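Local coordinates for protein putative exonuclease (Eubacterium rectale, PDB 3L0A) that is a putative exonuclease of the PDDEXK nuclease clan, binds a zinc ion through four cysteines and probably acts as a hydrolase, its substrate not being established, at residues Tyr177-Ile180 with Val181-Asn184; Pro256-Ile259 with Met260-Thr263. All coordinates share one frame; numbering follows the deposited sequence.

Contact 1: residues Tyr177-Ile180 with Val181-Asn184; sequences YQEI and VRQN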
ATOM      1  N   TYR A 177     -32.335 -12.532   0.979  1.00 17.40           N
ATOM      2  CA  TYR A 177     -33.292 -11.497   0.575  1.00 17.93           C
ATOM      3  C   TYR A 177     -34.368 -12.079  -0.362  1.00 18.24           C
ATOM      4  O   TYR A 177     -35.545 -11.946  -0.083  1.00 18.45           O
ATOM      5  CB  TYR A 177     -32.570 -10.325  -0.106  1.00 18.25           C
ATOM      6  CG  TYR A 177     -31.885  -9.313   0.825  1.00 18.78           C
ATOM      7  CD1 TYR A 177     -31.314  -9.693   2.035  1.00 18.24           C
ATOM      8  CD2 TYR A 177     -31.773  -7.985   0.459  1.00 19.27           C
ATOM      9  CE1 TYR A 177     -30.712  -8.780   2.865  1.00 17.77           C
ATOM     10  CE2 TYR A 177     -31.169  -7.060   1.292  1.00 19.73           C
ATOM     11  CZ  TYR A 177     -30.624  -7.473   2.499  1.00 18.87           C
ATOM     12  OH  TYR A 177     -29.984  -6.560   3.317  1.00 17.32           O
ATOM     13  N   GLN A 178     -33.941 -12.763  -1.431  1.00 18.18           N
ATOM     14  CA  GLN A 178     -34.828 -13.433  -2.392  1.00 17.45           C
ATOM     15  C   GLN A 178     -35.830 -14.397  -1.747  1.00 17.70           C
ATOM     16  O   GLN A 178     -37.054 -14.366  -2.043  1.00 18.79           O
ATOM     17  CB  GLN A 178     -33.981 -14.217  -3.412  1.00 17.15           C
ATOM     18  CG  GLN A 178     -34.754 -14.823  -4.619  1.00 17.12           C
ATOM     19  CD  GLN A 178     -33.833 -15.538  -5.617  1.00 16.14           C
ATOM     20  OE1 GLN A 178     -33.151 -16.501  -5.264  1.00 13.17           O
ATOM     21  NE2 GLN A 178     -33.809 -15.051  -6.871  1.00 15.12           N
ATOM     22  N   GLU A 179     -35.306 -15.279  -0.910  1.00 17.31           N
ATOM     23  CA  GLU A 179     -36.093 -16.290  -0.234  1.00 16.74           C
ATOM     24  C   GLU A 179     -37.087 -15.689   0.739  1.00 16.63           C
ATOM     25  O   GLU A 179     -38.225 -16.151   0.779  1.00 17.43           O
ATOM     26  CB  GLU A 179     -35.169 -17.292   0.483  1.00 16.99           C
ATOM     27  CG  GLU A 179     -35.819 -18.257   1.490  1.00 17.97           C
ATOM     28  CD  GLU A 179     -36.959 -19.097   0.921  1.00 19.23           C
ATOM     29  OE1 GLU A 179     -37.091 -19.239  -0.326  1.00 18.93           O
ATOM     30  OE2 GLU A 179     -37.735 -19.640   1.746  1.00 21.13           O
ATOM     31  N   ILE A 180     -36.693 -14.689   1.526  1.00 16.44           N
ATOM     32  CA  ILE A 180     -37.625 -14.072   2.491  1.00 16.87           C
ATOM     33  C   ILE A 180     -38.763 -13.346   1.772  1.00 17.91           C
ATOM     34  O   ILE A 180     -39.912 -13.497   2.167  1.00 18.04           O
ATOM     35  CB  ILE A 180     -36.932 -13.149   3.520  1.00 16.63           C
ATOM     36  CG1 ILE A 180     -35.889 -13.935   4.334  1.00 16.42           C
ATOM     37  CG2 ILE A 180     -37.917 -12.544   4.498  1.00 14.87           C
ATOM     38  CD1 ILE A 180     -36.464 -15.014   5.237  1.00 11.22           C
ATOM     39  N   VAL A 181     -38.452 -12.601   0.703  1.00 18.73           N
ATOM     40  CA  VAL A 181     -39.488 -12.013  -0.173  1.00 18.49           C
ATOM     41  C   VAL A 181     -40.415 -13.130  -0.690  1.00 18.97           C
ATOM     42  O   VAL A 181     -41.649 -12.978  -0.742  1.00 18.33           O
ATOM     43  CB  VAL A 181     -38.859 -11.201  -1.376  1.00 18.86           C
ATOM     44  CG1 VAL A 181     -39.901 -10.746  -2.384  1.00 16.97           C
ATOM     45  CG2 VAL A 181     -38.009  -9.956  -0.882  1.00 19.08           C
ATOM     46  N   ARG A 182     -39.828 -14.263  -1.046  1.00 19.22           N
ATOM     47  CA  ARG A 182     -40.624 -15.343  -1.558  1.00 19.63           C
ATOM     48  C   ARG A 182     -41.585 -15.858  -0.502  1.00 20.06           C
ATOM     49  O   ARG A 182     -42.655 -16.261  -0.848  1.00 20.11           O
ATOM     50  CB  ARG A 182     -39.761 -16.481  -2.082  1.00 19.83           C
ATOM     51  CG  ARG A 182     -40.556 -17.506  -2.911  1.00 19.21           C
ATOM     52  CD  ARG A 182     -39.775 -18.808  -3.138  1.00 18.75           C
ATOM     53  NE  ARG A 182     -39.465 -19.428  -1.863  1.00 18.19           N
ATOM     54  CZ  ARG A 182     -40.336 -20.087  -1.103  1.00 19.51           C
ATOM     55  NH1 ARG A 182     -41.594 -20.266  -1.487  1.00 18.67           N
ATOM     56  NH2 ARG A 182     -39.946 -20.591   0.055  1.00 19.99           N
ATOM     57  N   GLN A 183     -41.221 -15.832   0.777  1.00 20.87           N
ATOM     58  CA  GLN A 183     -42.131 -16.313   1.830  1.00 21.56           C
ATOM     59  C   GLN A 183     -43.246 -15.305   2.169  1.00 22.29           C
ATOM     60  O   GLN A 183     -44.241 -15.672   2.777  1.00 22.56           O
ATOM     61  CB  GLN A 183     -41.368 -16.632   3.118  1.00 21.61           C
ATOM     62  CG  GLN A 183     -40.271 -17.675   2.997  1.00 21.03           C
ATOM     63  CD  GLN A 183     -39.532 -17.879   4.301  1.00 20.29           C
ATOM     64  OE1 GLN A 183     -39.923 -17.347   5.332  1.00 21.40           O
ATOM     65  NE2 GLN A 183     -38.456 -18.649   4.261  1.00 20.22           N
ATOM     66  N   ASN A 184     -43.055 -14.037   1.795  1.00 22.98           N
ATOM     67  CA  ASN A 184     -44.067 -12.992   1.993  1.00 23.12           C
ATOM     68  C   ASN A 184     -44.911 -12.812   0.747  1.00 22.95           C
ATOM     69  O   ASN A 184     -46.096 -12.616   0.846  1.00 22.06           O
ATOM     70  CB  ASN A 184     -43.410 -11.636   2.301  1.00 23.72           C
ATOM     71  CG  ASN A 184     -42.807 -11.561   3.700  1.00 24.18           C
ATOM     72  OD1 ASN A 184     -43.515 -11.410   4.698  1.00 26.39           O
ATOM     73  ND2 ASN A 184     -41.499 -11.629   3.769  1.00 26.67           N
TER

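Contact 2: residues Pro256-Ile259 with Met260-Thr263; sequences PISI and MDLT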
ATOM      1  N   PRO A 256       3.122 -18.427  27.536  1.00 19.04           N
ATOM      2  CA  PRO A 256       3.927 -18.009  26.402  1.00 18.60           C
ATOM      3  C   PRO A 256       3.578 -18.764  25.147  1.00 19.03           C
ATOM      4  O   PRO A 256       3.366 -19.963  25.234  1.00 20.03           O
ATOM      5  CB  PRO A 256       5.349 -18.383  26.822  1.00 18.81           C
ATOM      6  CG  PRO A 256       5.233 -19.385  27.870  1.00 18.97           C
ATOM      7  CD  PRO A 256       3.892 -19.224  28.507  1.00 18.35           C
ATOM      8  N   ILE A 257       3.482 -18.080  23.996  1.00 18.62           N
ATOM      9  CA  ILE A 257       3.583 -18.768  22.721  1.00 18.14           C
ATOM     10  C   ILE A 257       5.044 -18.924  22.284  1.00 18.64           C
ATOM     11  O   ILE A 257       5.971 -18.546  23.013  1.00 20.45           O
ATOM     12  CB  ILE A 257       2.675 -18.140  21.591  1.00 17.98           C
ATOM     13  CG1 ILE A 257       3.064 -16.716  21.227  1.00 17.35           C
ATOM     14  CG2 ILE A 257       1.223 -18.201  21.964  1.00 16.41           C
ATOM     15  CD1 ILE A 257       2.259 -16.169  19.997  1.00 14.85           C
ATOM     16  N   SER A 258       5.260 -19.577  21.143  1.00 18.54           N
ATOM     17  CA  SER A 258       6.601 -19.781  20.588  1.00 18.04           C
ATOM     18  C   SER A 258       6.479 -19.546  19.088  1.00 18.11           C
ATOM     19  O   SER A 258       5.384 -19.248  18.620  1.00 19.44           O
ATOM     20  CB  SER A 258       7.036 -21.224  20.816  1.00 17.75           C
ATOM     21  OG  SER A 258       6.311 -22.106  19.957  1.00 16.08           O
ATOM     22  N   ILE A 259       7.554 -19.754  18.328  1.00 17.94           N
ATOM     23  CA  ILE A 259       7.497 -19.671  16.825  1.00 18.22           C
ATOM     24  C   ILE A 259       6.546 -20.710  16.235  1.00 17.83           C
ATOM     25  O   ILE A 259       5.870 -20.403  15.251  1.00 15.52           O
ATOM     26  CB  ILE A 259       8.919 -19.837  16.184  1.00 17.99           C
ATOM     27  CG1 ILE A 259       9.731 -18.551  16.381  1.00 17.88           C
ATOM     28  CG2 ILE A 259       8.817 -20.261  14.717  1.00 19.66           C
ATOM     29  CD1 ILE A 259      11.229 -18.732  16.458  1.00 15.74           C
HETATM   30  N   MSE A 260       6.484 -21.933  16.811  1.00 17.40           N
HETATM   31  CA  MSE A 260       5.490 -22.938  16.313  1.00 18.89           C
HETATM   32  C   MSE A 260       4.095 -22.306  16.203  1.00 19.75           C
HETATM   33  O   MSE A 260       3.380 -22.451  15.196  1.00 19.35           O
HETATM   34  CB  MSE A 260       5.359 -24.179  17.209  1.00 18.82           C
HETATM   35  CG  MSE A 260       6.545 -25.110  17.274  1.00 18.84           C
HETATM   36 SE   MSE A 260       7.554 -25.285  15.667  0.75 25.87          SE
HETATM   37  CE  MSE A 260       9.093 -25.218  16.737  1.00 11.64           C
ATOM     38  N   ASP A 261       3.703 -21.581  17.245  1.00 20.74           N
ATOM     39  CA  ASP A 261       2.381 -20.937  17.245  1.00 22.06           C
ATOM     40  C   ASP A 261       2.186 -19.950  16.105  1.00 22.64           C
ATOM     41  O   ASP A 261       1.092 -19.827  15.582  1.00 24.21           O
ATOM     42  CB  ASP A 261       2.134 -20.247  18.563  1.00 22.01           C
ATOM     43  CG  ASP A 261       2.001 -21.232  19.689  1.00 22.10           C
ATOM     44  OD1 ASP A 261       0.931 -21.882  19.730  1.00 23.64           O
ATOM     45  OD2 ASP A 261       2.969 -21.387  20.466  1.00 18.06           O
ATOM     46  N   LEU A 262       3.238 -19.242  15.721  1.00 23.56           N
ATOM     47  CA  LEU A 262       3.139 -18.280  14.600  1.00 24.20           C
ATOM     48  C   LEU A 262       3.057 -18.959  13.227  1.00 25.06           C
ATOM     49  O   LEU A 262       2.420 -18.409  12.335  1.00 25.40           O
ATOM     50  CB  LEU A 262       4.321 -17.291  14.604  1.00 23.71           C
ATOM     51  CG  LEU A 262       4.579 -16.605  15.951  1.00 23.45           C
ATOM     52  CD1 LEU A 262       5.962 -16.001  15.995  1.00 22.03           C
ATOM     53  CD2 LEU A 262       3.469 -15.599  16.217  1.00 19.35           C
ATOM     54  N   THR A 263       3.730 -20.106  13.050  1.00 26.48           N
ATOM     55  CA  THR A 263       3.773 -20.811  11.749  1.00 27.97           C
ATOM     56  C   THR A 263       2.793 -21.985  11.632  1.00 29.88           C
ATOM     57  O   THR A 263       2.757 -22.645  10.588  1.00 30.22           O
ATOM     58  CB  THR A 263       5.175 -21.360  11.419  1.00 27.83           C
ATOM     59  OG1 THR A 263       5.553 -22.331  12.408  1.00 25.28           O
ATOM     60  CG2 THR A 263       6.199 -20.237  11.358  1.00 27.45           C
TER
HETATM   61  O   HOH W   1       4.243 -22.884  21.938  1.00 12.23           O

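Contact 1: residues Tyr177-Ile180 with Val181-Asn184
Glu179 reaches forward along helix 170-185 and holds both Arg182 and Gln183, one helical turn on. From CB its chain leaves with CG anti to the backbone N (chi1 168°) and then bends at chi2, which turns the carboxylate toward the residues one turn on. CG passes Gln183 NE2 at 3.8 Å, a van der Waals approach, and CD carries two oxygens with different tasks. OE1 meets Arg182 NE at 2.8 Å on its syn side, close to the guanidinium plane, in a salt bridge. OE2 takes Arg182 NH2 at 2.9 Å on its syn lone pair, so the arginine grips the carboxylate side-on with two nitrogens, the two flat groups turned 34° apart. From the anti side the same OE2 receives Gln183 NE2 at 2.8 Å in an almost straight bond (173°), with carboxylate and amide planes steeply inclined. Three bonds therefore fix the carboxylate's rotation. With an alanine here the Arg182 guanidinium would probably lose this counter-charge and be freer to swing, with one Gln183 amide hydrogen losing its acceptor.

One residue further on, Asn184 folds back on the helix: its ND2 donates to Ile180 O at 2.9 Å from above the carbonyl plane, next to the weak backbone bond from Asn184 N. The underlying ladder is helical, with Val181 N bound to Tyr177 O. Outside the helix, Gln183 NE2 and Asn184 ND2 also donate to Glu122 O and Thr120 O, tying its last turn to strand 114-123. Val181 packs on Met119, Met132 and Ile141, and Tyr177 on strands 126-136 and 140-147, which places this part of the helix against three strands of the mixed sheet.

Contact 2: residues Pro256-Ile259 with Met260-Thr263
Asp261 reaches back to the N-cap residue Ser258 at the start of helix 259-263, and the pair fits a capping box. Asp261 OD2 accepts the backbone N of Ser258 at 3.0 Å on its anti lone pair, with an N-H...O angle of 149°. Ser258 in turn accepts at OG from Met260 N, a weak bond. Its chi1 of 72° sets OG between the backbone N and the carbonyl carbon, which puts OG 3.2 Å from Met260 N. A water joins the two side chains: it donates to Asp261 OD2, at a separation that is doubtfully short, and is hydrogen-bonded to Ser258 OG at 3.0 Å.

On one flank of the carboxylate lies Ile257, with its CB against Asp261 OD2 at 3.4 Å and its CG2 near Asp261 CG. Its CD1 extends instead to Leu262 CD2 at 4.0 Å, the two side chains crossing at about a right angle. An i to i+4 bond, Thr263 N to Ile259 O at 3.1 Å, spans the short helix.

Farther out, Ile257 and Ser258 pair in a parallel beta ladder with a strand of the second subunit, and Ile257, Ile259 and Met260, the last present as selenomethionine, pack on Ile207, Arg166 and Tyr213 of that second subunit, respectively. The chemistry is that of a helix start at which one first-turn amide is met weakly by the serine hydroxyl oxygen, while the carboxylate holds the N-H of the cap residue; the negative Asp261 probably also interacts favourably with the helix dipole.

In the fold
Contact 1 comes first along the chain and closes before contact 2 opens. Their centres lie about 47 Å apart, on opposite sides of the centre of the chain, and their nearest atoms are about 36 Å from each other. They share no helix or sheet: residues 177-184 belong to helix 170-185, laid on the mixed sheet of the PDDEXK-like domain, whereas residues 256-263 form a short strand and helix near the C-terminus, beyond the zinc-binding cysteines in sequence. Contact 1 thus belongs to the body of one subunit, while contact 2 sits on an outlying tail that adds its strand to the second subunit and so takes part in assembly.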